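Long-range contact in transcriptional regulator, LacI family (Lactobacillus brevis, PDB 3JY6), which probably regulates transcription as a LacI-family DNA-binding protein, with a periplasmic-binding-protein-like domain that is expected to sense a small ligand: residues F118-S131 against Q178-W192. Residues are numbered along the deposited sequence; the frame is centred on the assembly and turned at random.
Sequences FRQQGYQHVVVLTS and QNDQKTVAFALKERW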
ATOM      1  N   PHE A 118       4.556  28.333  -2.312  1.00 23.13           N
ATOM      2  CA  PHE A 118       3.186  28.576  -2.760  1.00 22.91           C
ATOM      3  C   PHE A 118       2.765  30.035  -2.608  1.00 22.86           C
ATOM      4  O   PHE A 118       2.030  30.556  -3.442  1.00 23.22           O
ATOM      5  CB  PHE A 118       2.211  27.645  -2.031  1.00 18.56           C
ATOM      6  CG  PHE A 118       2.048  26.318  -2.712  1.00 19.34           C
ATOM      7  CD1 PHE A 118       1.313  26.224  -3.890  1.00 17.44           C
ATOM      8  CD2 PHE A 118       2.703  25.181  -2.232  1.00 18.30           C
ATOM      9  CE1 PHE A 118       1.236  25.021  -4.590  1.00 19.27           C
ATOM     10  CE2 PHE A 118       2.636  23.968  -2.921  1.00 18.16           C
ATOM     11  CZ  PHE A 118       1.902  23.883  -4.106  1.00 18.52           C
ATOM     12  N   ARG A 119       3.238  30.692  -1.554  1.00 25.58           N
ATOM     13  CA  ARG A 119       2.923  32.103  -1.330  1.00 27.22           C
ATOM     14  C   ARG A 119       3.488  32.954  -2.462  1.00 27.22           C
ATOM     15  O   ARG A 119       2.839  33.880  -2.934  1.00 25.96           O
ATOM     16  CB  ARG A 119       3.529  32.577  -0.011  1.00 28.00           C
ATOM     17  CG  ARG A 119       2.695  32.247   1.197  1.00 33.65           C
ATOM     18  CD  ARG A 119       1.880  33.457   1.607  1.00 36.65           C
ATOM     19  NE  ARG A 119       2.650  34.378   2.442  1.00 39.90           N
ATOM     20  CZ  ARG A 119       2.232  35.589   2.795  1.00 40.74           C
ATOM     21  NH1 ARG A 119       1.050  36.030   2.377  1.00 41.57           N
ATOM     22  NH2 ARG A 119       2.982  36.350   3.581  1.00 40.78           N
ATOM     23  N   GLN A 120       4.706  32.633  -2.889  1.00 27.47           N
ATOM     24  CA  GLN A 120       5.361  33.386  -3.950  1.00 30.14           C
ATOM     25  C   GLN A 120       4.603  33.288  -5.270  1.00 30.54           C
ATOM     26  O   GLN A 120       4.800  34.106  -6.169  1.00 31.06           O
ATOM     27  CB  GLN A 120       6.806  32.906  -4.104  1.00 31.46           C
ATOM     28  CG  GLN A 120       7.599  33.065  -2.809  1.00 35.68           C
ATOM     29  CD  GLN A 120       8.999  32.490  -2.883  1.00 38.01           C
ATOM     30  OE1 GLN A 120       9.201  31.364  -3.337  1.00 39.18           O
ATOM     31  NE2 GLN A 120       9.972  33.257  -2.418  1.00 39.27           N
ATOM     32  N   GLN A 121       3.722  32.297  -5.380  1.00 29.51           N
ATOM     33  CA  GLN A 121       2.939  32.143  -6.596  1.00 29.86           C
ATOM     34  C   GLN A 121       1.574  32.799  -6.446  1.00 28.39           C
ATOM     35  O   GLN A 121       0.749  32.724  -7.352  1.00 26.54           O
ATOM     36  CB  GLN A 121       2.758  30.666  -6.954  1.00 31.92           C
ATOM     37  CG  GLN A 121       4.058  29.927  -7.175  1.00 36.48           C
ATOM     38  CD  GLN A 121       4.009  28.984  -8.365  1.00 40.01           C
ATOM     39  OE1 GLN A 121       3.157  28.091  -8.446  1.00 39.51           O
ATOM     40  NE2 GLN A 121       4.935  29.179  -9.302  1.00 41.89           N
ATOM     41  N   GLY A 122       1.335  33.421  -5.296  1.00 26.66           N
ATOM     42  CA  GLY A 122       0.065  34.091  -5.082  1.00 28.59           C
ATOM     43  C   GLY A 122      -0.913  33.481  -4.094  1.00 27.63           C
ATOM     44  O   GLY A 122      -1.800  34.171  -3.616  1.00 28.95           O
ATOM     45  N   TYR A 123      -0.767  32.195  -3.802  1.00 27.88           N
ATOM     46  CA  TYR A 123      -1.647  31.495  -2.871  1.00 27.47           C
ATOM     47  C   TYR A 123      -1.362  31.946  -1.436  1.00 27.91           C
ATOM     48  O   TYR A 123      -0.415  31.476  -0.801  1.00 29.09           O
ATOM     49  CB  TYR A 123      -1.426  29.983  -3.016  1.00 24.87           C
ATOM     50  CG  TYR A 123      -1.649  29.488  -4.428  1.00 21.40           C
ATOM     51  CD1 TYR A 123      -2.934  29.255  -4.905  1.00 21.53           C
ATOM     52  CD2 TYR A 123      -0.574  29.295  -5.302  1.00 21.64           C
ATOM     53  CE1 TYR A 123      -3.151  28.842  -6.216  1.00 21.82           C
ATOM     54  CE2 TYR A 123      -0.775  28.886  -6.619  1.00 20.57           C
ATOM     55  CZ  TYR A 123      -2.070  28.663  -7.071  1.00 22.95           C
ATOM     56  OH  TYR A 123      -2.290  28.274  -8.372  1.00 23.08           O
ATOM     57  N   GLN A 124      -2.192  32.849  -0.927  1.00 28.59           N
ATOM     58  CA  GLN A 124      -2.011  33.393   0.422  1.00 29.30           C
ATOM     59  C   GLN A 124      -2.850  32.679   1.479  1.00 27.65           C
ATOM     60  O   GLN A 124      -2.546  32.726   2.677  1.00 27.76           O
ATOM     61  CB  GLN A 124      -2.386  34.879   0.420  1.00 32.00           C
ATOM     62  CG  GLN A 124      -1.860  35.652  -0.778  1.00 36.75           C
ATOM     63  CD  GLN A 124      -0.453  36.170  -0.575  1.00 39.94           C
ATOM     64  OE1 GLN A 124      -0.229  37.128   0.167  1.00 43.33           O
ATOM     65  NE2 GLN A 124       0.508  35.534  -1.228  1.00 43.24           N
ATOM     66  N   HIS A 125      -3.912  32.024   1.029  1.00 26.10           N
ATOM     67  CA  HIS A 125      -4.825  31.336   1.929  1.00 23.65           C
ATOM     68  C   HIS A 125      -4.579  29.832   1.952  1.00 23.01           C
ATOM     69  O   HIS A 125      -4.814  29.141   0.961  1.00 24.01           O
ATOM     70  CB  HIS A 125      -6.255  31.643   1.492  1.00 24.19           C
ATOM     71  CG  HIS A 125      -7.302  30.871   2.227  1.00 23.80           C
ATOM     72  ND1 HIS A 125      -8.383  30.308   1.587  1.00 25.67           N
ATOM     73  CD2 HIS A 125      -7.441  30.571   3.539  1.00 24.58           C
ATOM     74  CE1 HIS A 125      -9.144  29.690   2.471  1.00 24.80           C
ATOM     75  NE2 HIS A 125      -8.595  29.835   3.664  1.00 26.82           N
ATOM     76  N   VAL A 126      -4.109  29.322   3.085  1.00 20.74           N
ATOM     77  CA  VAL A 126      -3.835  27.898   3.192  1.00 20.87           C
ATOM     78  C   VAL A 126      -4.903  27.155   3.981  1.00 20.29           C
ATOM     79  O   VAL A 126      -5.283  27.555   5.081  1.00 21.02           O
ATOM     80  CB  VAL A 126      -2.466  27.641   3.847  1.00 19.90           C
ATOM     81  CG1 VAL A 126      -2.104  26.159   3.725  1.00 20.04           C
ATOM     82  CG2 VAL A 126      -1.408  28.510   3.194  1.00 14.38           C
ATOM     83  N   VAL A 127      -5.393  26.074   3.391  1.00 20.10           N
ATOM     84  CA  VAL A 127      -6.406  25.239   4.013  1.00 19.97           C
ATOM     85  C   VAL A 127      -5.708  23.941   4.368  1.00 20.31           C
ATOM     86  O   VAL A 127      -5.406  23.122   3.502  1.00 20.23           O
ATOM     87  CB  VAL A 127      -7.579  24.965   3.042  1.00 20.78           C
ATOM     88  CG1 VAL A 127      -8.565  23.984   3.673  1.00 22.64           C
ATOM     89  CG2 VAL A 127      -8.295  26.269   2.714  1.00 20.96           C
ATOM     90  N   VAL A 128      -5.434  23.770   5.655  1.00 20.47           N
ATOM     91  CA  VAL A 128      -4.748  22.587   6.147  1.00 20.62           C
ATOM     92  C   VAL A 128      -5.715  21.436   6.422  1.00 22.58           C
ATOM     93  O   VAL A 128      -6.674  21.589   7.177  1.00 23.05           O
ATOM     94  CB  VAL A 128      -3.996  22.905   7.452  1.00 19.43           C
ATOM     95  CG1 VAL A 128      -3.202  21.695   7.898  1.00 20.78           C
ATOM     96  CG2 VAL A 128      -3.093  24.116   7.264  1.00 19.47           C
ATOM     97  N   LEU A 129      -5.465  20.289   5.800  1.00 22.34           N
ATOM     98  CA  LEU A 129      -6.293  19.102   6.010  1.00 23.21           C
ATOM     99  C   LEU A 129      -5.394  18.123   6.757  1.00 24.91           C
ATOM    100  O   LEU A 129      -4.319  17.763   6.259  1.00 24.99           O
ATOM    101  CB  LEU A 129      -6.739  18.510   4.676  1.00 19.93           C
ATOM    102  CG  LEU A 129      -7.596  17.240   4.712  1.00 22.92           C
ATOM    103  CD1 LEU A 129      -8.881  17.475   5.522  1.00 21.81           C
ATOM    104  CD2 LEU A 129      -7.916  16.823   3.279  1.00 19.94           C
ATOM    105  N   THR A 130      -5.825  17.674   7.937  1.00 24.77           N
ATOM    106  CA  THR A 130      -4.972  16.792   8.732  1.00 25.41           C
ATOM    107  C   THR A 130      -5.687  15.863   9.720  1.00 27.72           C
ATOM    108  O   THR A 130      -6.879  16.017  10.010  1.00 28.11           O
ATOM    109  CB  THR A 130      -3.988  17.653   9.560  1.00 23.03           C
ATOM    110  OG1 THR A 130      -3.079  16.821  10.279  1.00 24.90           O
ATOM    111  CG2 THR A 130      -4.758  18.492  10.571  1.00 23.06           C
ATOM    112  N   SER A 131      -4.944  14.885  10.229  1.00 27.76           N
ATOM    113  CA  SER A 131      -5.484  14.005  11.253  1.00 29.21           C
ATOM    114  C   SER A 131      -5.266  14.871  12.494  1.00 30.22           C
ATOM    115  O   SER A 131      -4.438  15.777  12.463  1.00 29.10           O
ATOM    116  CB  SER A 131      -4.680  12.711  11.364  1.00 27.59           C
ATOM    117  OG  SER A 131      -4.818  11.929  10.190  1.00 28.75           O
ATOM    118  N   GLN A 178     -14.398  30.131   0.983  1.00 32.35           N
ATOM    119  CA  GLN A 178     -14.898  31.279   1.738  1.00 33.76           C
ATOM    120  C   GLN A 178     -14.520  32.661   1.212  1.00 33.37           C
ATOM    121  O   GLN A 178     -15.336  33.577   1.255  1.00 34.96           O
ATOM    122  CB  GLN A 178     -14.530  31.170   3.227  1.00 35.55           C
ATOM    123  CG  GLN A 178     -13.055  31.145   3.544  1.00 40.34           C
ATOM    124  CD  GLN A 178     -12.796  31.067   5.041  1.00 43.58           C
ATOM    125  OE1 GLN A 178     -13.727  30.906   5.835  1.00 45.59           O
ATOM    126  NE2 GLN A 178     -11.530  31.173   5.433  1.00 43.86           N
ATOM    127  N   ASN A 179     -13.299  32.838   0.724  1.00 32.37           N
ATOM    128  CA  ASN A 179     -12.929  34.146   0.202  1.00 31.07           C
ATOM    129  C   ASN A 179     -12.254  34.095  -1.172  1.00 29.90           C
ATOM    130  O   ASN A 179     -12.150  33.034  -1.790  1.00 28.21           O
ATOM    131  CB  ASN A 179     -12.059  34.915   1.215  1.00 32.10           C
ATOM    132  CG  ASN A 179     -10.905  34.090   1.760  1.00 33.91           C
ATOM    133  OD1 ASN A 179     -10.049  33.621   1.007  1.00 32.48           O
ATOM    134  ND2 ASN A 179     -10.872  33.919   3.088  1.00 34.77           N
ATOM    135  N   ASP A 180     -11.814  35.253  -1.650  1.00 29.42           N
ATOM    136  CA  ASP A 180     -11.174  35.335  -2.959  1.00 30.27           C
ATOM    137  C   ASP A 180      -9.667  35.126  -2.992  1.00 28.62           C
ATOM    138  O   ASP A 180      -9.079  35.044  -4.072  1.00 28.46           O
ATOM    139  CB  ASP A 180     -11.514  36.663  -3.628  1.00 31.53           C
ATOM    140  CG  ASP A 180     -12.963  36.739  -4.049  1.00 33.96           C
ATOM    141  OD1 ASP A 180     -13.553  35.676  -4.356  1.00 34.06           O
ATOM    142  OD2 ASP A 180     -13.515  37.859  -4.089  1.00 35.62           O
ATOM    143  N   GLN A 181      -9.039  35.045  -1.824  1.00 26.88           N
ATOM    144  CA  GLN A 181      -7.601  34.817  -1.781  1.00 27.24           C
ATOM    145  C   GLN A 181      -7.285  33.509  -2.502  1.00 26.37           C
ATOM    146  O   GLN A 181      -8.030  32.537  -2.361  1.00 25.70           O
ATOM    147  CB  GLN A 181      -7.118  34.764  -0.321  1.00 27.88           C
ATOM    148  CG  GLN A 181      -6.715  36.137   0.224  1.00 31.44           C
ATOM    149  CD  GLN A 181      -6.409  36.163   1.722  1.00 35.35           C
ATOM    150  OE1 GLN A 181      -5.822  35.229   2.280  1.00 34.46           O
ATOM    151  NE2 GLN A 181      -6.792  37.260   2.376  1.00 36.80           N
ATOM    152  N   LYS A 182      -6.219  33.491  -3.308  1.00 25.92           N
ATOM    153  CA  LYS A 182      -5.824  32.262  -3.996  1.00 25.69           C
ATOM    154  C   LYS A 182      -5.586  31.308  -2.845  1.00 24.12           C
ATOM    155  O   LYS A 182      -5.033  31.699  -1.816  1.00 22.78           O
ATOM    156  CB  LYS A 182      -4.534  32.440  -4.813  1.00 27.12           C
ATOM    157  CG  LYS A 182      -4.722  33.181  -6.125  1.00 27.95           C
ATOM    158  CD  LYS A 182      -3.415  33.301  -6.922  1.00 28.11           C
ATOM    159  CE  LYS A 182      -2.971  31.966  -7.519  1.00 29.52           C
ATOM    160  NZ  LYS A 182      -1.780  32.107  -8.421  1.00 28.53           N
ATOM    161  N   THR A 183      -5.999  30.062  -3.026  1.00 23.82           N
ATOM    162  CA  THR A 183      -5.908  29.080  -1.957  1.00 22.81           C
ATOM    163  C   THR A 183      -5.162  27.793  -2.284  1.00 21.79           C
ATOM    164  O   THR A 183      -5.237  27.294  -3.405  1.00 20.61           O
ATOM    165  CB  THR A 183      -7.331  28.692  -1.503  1.00 23.91           C
ATOM    166  OG1 THR A 183      -8.055  29.877  -1.161  1.00 24.24           O
ATOM    167  CG2 THR A 183      -7.286  27.752  -0.297  1.00 24.86           C
ATOM    168  N   VAL A 184      -4.458  27.262  -1.283  1.00 21.54           N
ATOM    169  CA  VAL A 184      -3.746  25.990  -1.403  1.00 21.97           C
ATOM    170  C   VAL A 184      -4.350  25.030  -0.377  1.00 21.79           C
ATOM    171  O   VAL A 184      -4.351  25.329   0.825  1.00 20.60           O
ATOM    172  CB  VAL A 184      -2.263  26.045  -0.984  1.00 23.27           C
ATOM    173  CG1 VAL A 184      -1.446  25.122  -1.869  1.00 24.12           C
ATOM    174  CG2 VAL A 184      -1.756  27.447  -0.950  1.00 23.56           C
ATOM    175  N   ALA A 185      -4.850  23.892  -0.839  1.00 19.72           N
ATOM    176  CA  ALA A 185      -5.379  22.887   0.073  1.00 19.17           C
ATOM    177  C   ALA A 185      -4.112  22.069   0.377  1.00 19.77           C
ATOM    178  O   ALA A 185      -3.528  21.470  -0.529  1.00 18.38           O
ATOM    179  CB  ALA A 185      -6.432  22.036  -0.624  1.00 16.70           C
ATOM    180  N   PHE A 186      -3.680  22.071   1.638  1.00 18.79           N
ATOM    181  CA  PHE A 186      -2.452  21.386   2.059  1.00 18.52           C
ATOM    182  C   PHE A 186      -2.740  20.183   2.977  1.00 18.55           C
ATOM    183  O   PHE A 186      -3.119  20.344   4.135  1.00 17.59           O
ATOM    184  CB  PHE A 186      -1.567  22.422   2.768  1.00 16.99           C
ATOM    185  CG  PHE A 186      -0.092  22.077   2.841  1.00 15.26           C
ATOM    186  CD1 PHE A 186       0.851  23.107   2.832  1.00 13.78           C
ATOM    187  CD2 PHE A 186       0.351  20.771   3.003  1.00 13.48           C
ATOM    188  CE1 PHE A 186       2.208  22.844   2.984  1.00 14.99           C
ATOM    189  CE2 PHE A 186       1.701  20.492   3.158  1.00 13.40           C
ATOM    190  CZ  PHE A 186       2.635  21.529   3.150  1.00 16.55           C
ATOM    191  N   ALA A 187      -2.570  18.981   2.437  1.00 17.71           N
ATOM    192  CA  ALA A 187      -2.794  17.753   3.194  1.00 18.78           C
ATOM    193  C   ALA A 187      -1.518  17.390   3.955  1.00 19.60           C
ATOM    194  O   ALA A 187      -0.435  17.314   3.374  1.00 20.02           O
ATOM    195  CB  ALA A 187      -3.188  16.617   2.246  1.00 18.43           C
ATOM    196  N   LEU A 188      -1.652  17.174   5.259  1.00 20.64           N
ATOM    197  CA  LEU A 188      -0.517  16.809   6.094  1.00 21.93           C
ATOM    198  C   LEU A 188      -0.229  15.315   6.053  1.00 22.21           C
ATOM    199  O   LEU A 188       0.824  14.869   6.498  1.00 23.93           O
ATOM    200  CB  LEU A 188      -0.760  17.259   7.532  1.00 22.88           C
ATOM    201  CG  LEU A 188      -0.087  18.573   7.945  1.00 25.86           C
ATOM    202  CD1 LEU A 188      -0.217  19.622   6.851  1.00 25.14           C
ATOM    203  CD2 LEU A 188      -0.697  19.036   9.250  1.00 24.96           C
ATOM    204  N   LYS A 189      -1.155  14.546   5.493  1.00 23.02           N
ATOM    205  CA  LYS A 189      -0.986  13.103   5.399  1.00 24.82           C
ATOM    206  C   LYS A 189      -1.455  12.619   4.040  1.00 23.50           C
ATOM    207  O   LYS A 189      -2.446  13.107   3.499  1.00 24.50           O
ATOM    208  CB  LYS A 189      -1.774  12.398   6.516  1.00 28.80           C
ATOM    209  CG  LYS A 189      -1.457  10.913   6.656  1.00 32.28           C
ATOM    210  CD  LYS A 189      -2.242  10.250   7.790  1.00 33.58           C
ATOM    211  CE  LYS A 189      -1.867   8.764   7.929  1.00 36.75           C
ATOM    212  NZ  LYS A 189      -2.598   8.070   9.039  1.00 37.43           N
ATOM    213  N   GLU A 190      -0.746  11.641   3.495  1.00 23.10           N
ATOM    214  CA  GLU A 190      -1.064  11.102   2.185  1.00 22.54           C
ATOM    215  C   GLU A 190      -2.521  10.648   1.975  1.00 22.62           C
ATOM    216  O   GLU A 190      -3.137  10.985   0.957  1.00 21.54           O
ATOM    217  CB  GLU A 190      -0.086   9.958   1.868  1.00 22.10           C
ATOM    218  CG  GLU A 190      -0.242   9.354   0.483  1.00 23.04           C
ATOM    219  CD  GLU A 190       1.076   8.869  -0.114  1.00 25.70           C
ATOM    220  OE1 GLU A 190       1.842   8.145   0.563  1.00 28.38           O
ATOM    221  OE2 GLU A 190       1.347   9.213  -1.279  1.00 26.41           O
ATOM    222  N   ARG A 191      -3.078   9.905   2.927  1.00 21.40           N
ATOM    223  CA  ARG A 191      -4.446   9.403   2.786  1.00 22.01           C
ATOM    224  C   ARG A 191      -5.488  10.474   2.508  1.00 20.58           C
ATOM    225  O   ARG A 191      -6.387  10.274   1.694  1.00 21.44           O
ATOM    226  CB  ARG A 191      -4.855   8.610   4.030  1.00 23.52           C
ATOM    227  CG  ARG A 191      -4.736   9.380   5.329  1.00 26.12           C
ATOM    228  CD  ARG A 191      -5.068   8.472   6.511  1.00 27.22           C
ATOM    229  NE  ARG A 191      -6.448   8.002   6.441  1.00 30.48           N
ATOM    230  CZ  ARG A 191      -7.006   7.175   7.320  1.00 30.63           C
ATOM    231  NH1 ARG A 191      -6.295   6.720   8.347  1.00 29.74           N
ATOM    232  NH2 ARG A 191      -8.271   6.800   7.173  1.00 30.86           N
ATOM    233  N   TRP A 192      -5.375  11.608   3.189  1.00 20.24           N
ATOM    234  CA  TRP A 192      -6.321  12.699   3.001  1.00 20.47           C
ATOM    235  C   TRP A 192      -6.214  13.284   1.598  1.00 20.47           C
ATOM    236  O   TRP A 192      -7.224  13.633   0.989  1.00 19.92           O
ATOM    237  CB  TRP A 192      -6.074  13.772   4.060  1.00 23.13           C
ATOM    238  CG  TRP A 192      -6.245  13.257   5.477  1.00 24.37           C
ATOM    239  CD1 TRP A 192      -5.487  13.581   6.563  1.00 26.45           C
ATOM    240  CD2 TRP A 192      -7.223  12.316   5.940  1.00 24.66           C
ATOM    241  NE1 TRP A 192      -5.928  12.895   7.679  1.00 25.29           N
ATOM    242  CE2 TRP A 192      -6.995  12.117   7.322  1.00 26.25           C
ATOM    243  CE3 TRP A 192      -8.279  11.626   5.324  1.00 27.78           C
ATOM    244  CZ2 TRP A 192      -7.773  11.242   8.099  1.00 27.12           C
ATOM    245  CZ3 TRP A 192      -9.056  10.753   6.100  1.00 28.43           C
ATOM    246  CH2 TRP A 192      -8.797  10.576   7.473  1.00 26.47           C
TER
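His125 to Leu129 pair in parallel register with Thr183 to Ala187, the two strand axes 4.6 Å apart and turned 19° from each other. They are inner neighbours in a parallel sheet, flanked by strands 152-158 and 211-215; such strands, joined through helices, are the alpha/beta build of the periplasmic-binding-like domain of LacI-type regulators. The backbone bonds run from the one His125 N gives Lys182 O to the one Leu188 N gives Leu129 O.

At the start of the strands, Lys182 folds over Tyr123. Its chain bends at chi3 (72°), carrying CE over one face of the ring, 3.4 Å from Tyr123 CE1, and NZ to a cation-pi position 4.0 Å from the ring centroid. The same NZ donates to Gln121 O at 2.8 Å. An alanine at Tyr123 would keep the CB that meets Val184 CG2 but would probably leave Lys182 CE and NZ without their ring face, the amine freer to swing about Gln121 O. Val184 CG1 sits over a face of Phe118, 3.6 Å from its CD1. Farther along this sheet face Val126 CG1 lies beside Phe186 CB, and Val128 CG1 meets Leu188 CD1.

On the opposite face, His125 ND1 donates to Thr183 OG1 (2.8 Å), while Thr183 OG1 donates to Gln181 O. Asp154 on strand 152-158 bonds His125 NE2.

Where the strands end, Leu129 CD2 packs on Trp192 CB, and the indole NE1 donates to Ser131 OG (2.9 Å), which also bonds Glu160, outside both segments.

Bonds at both nitrogens probably fix the His125 ring's rotation, and are consistent with a doubly protonated, positively charged imidazole held by Asp154.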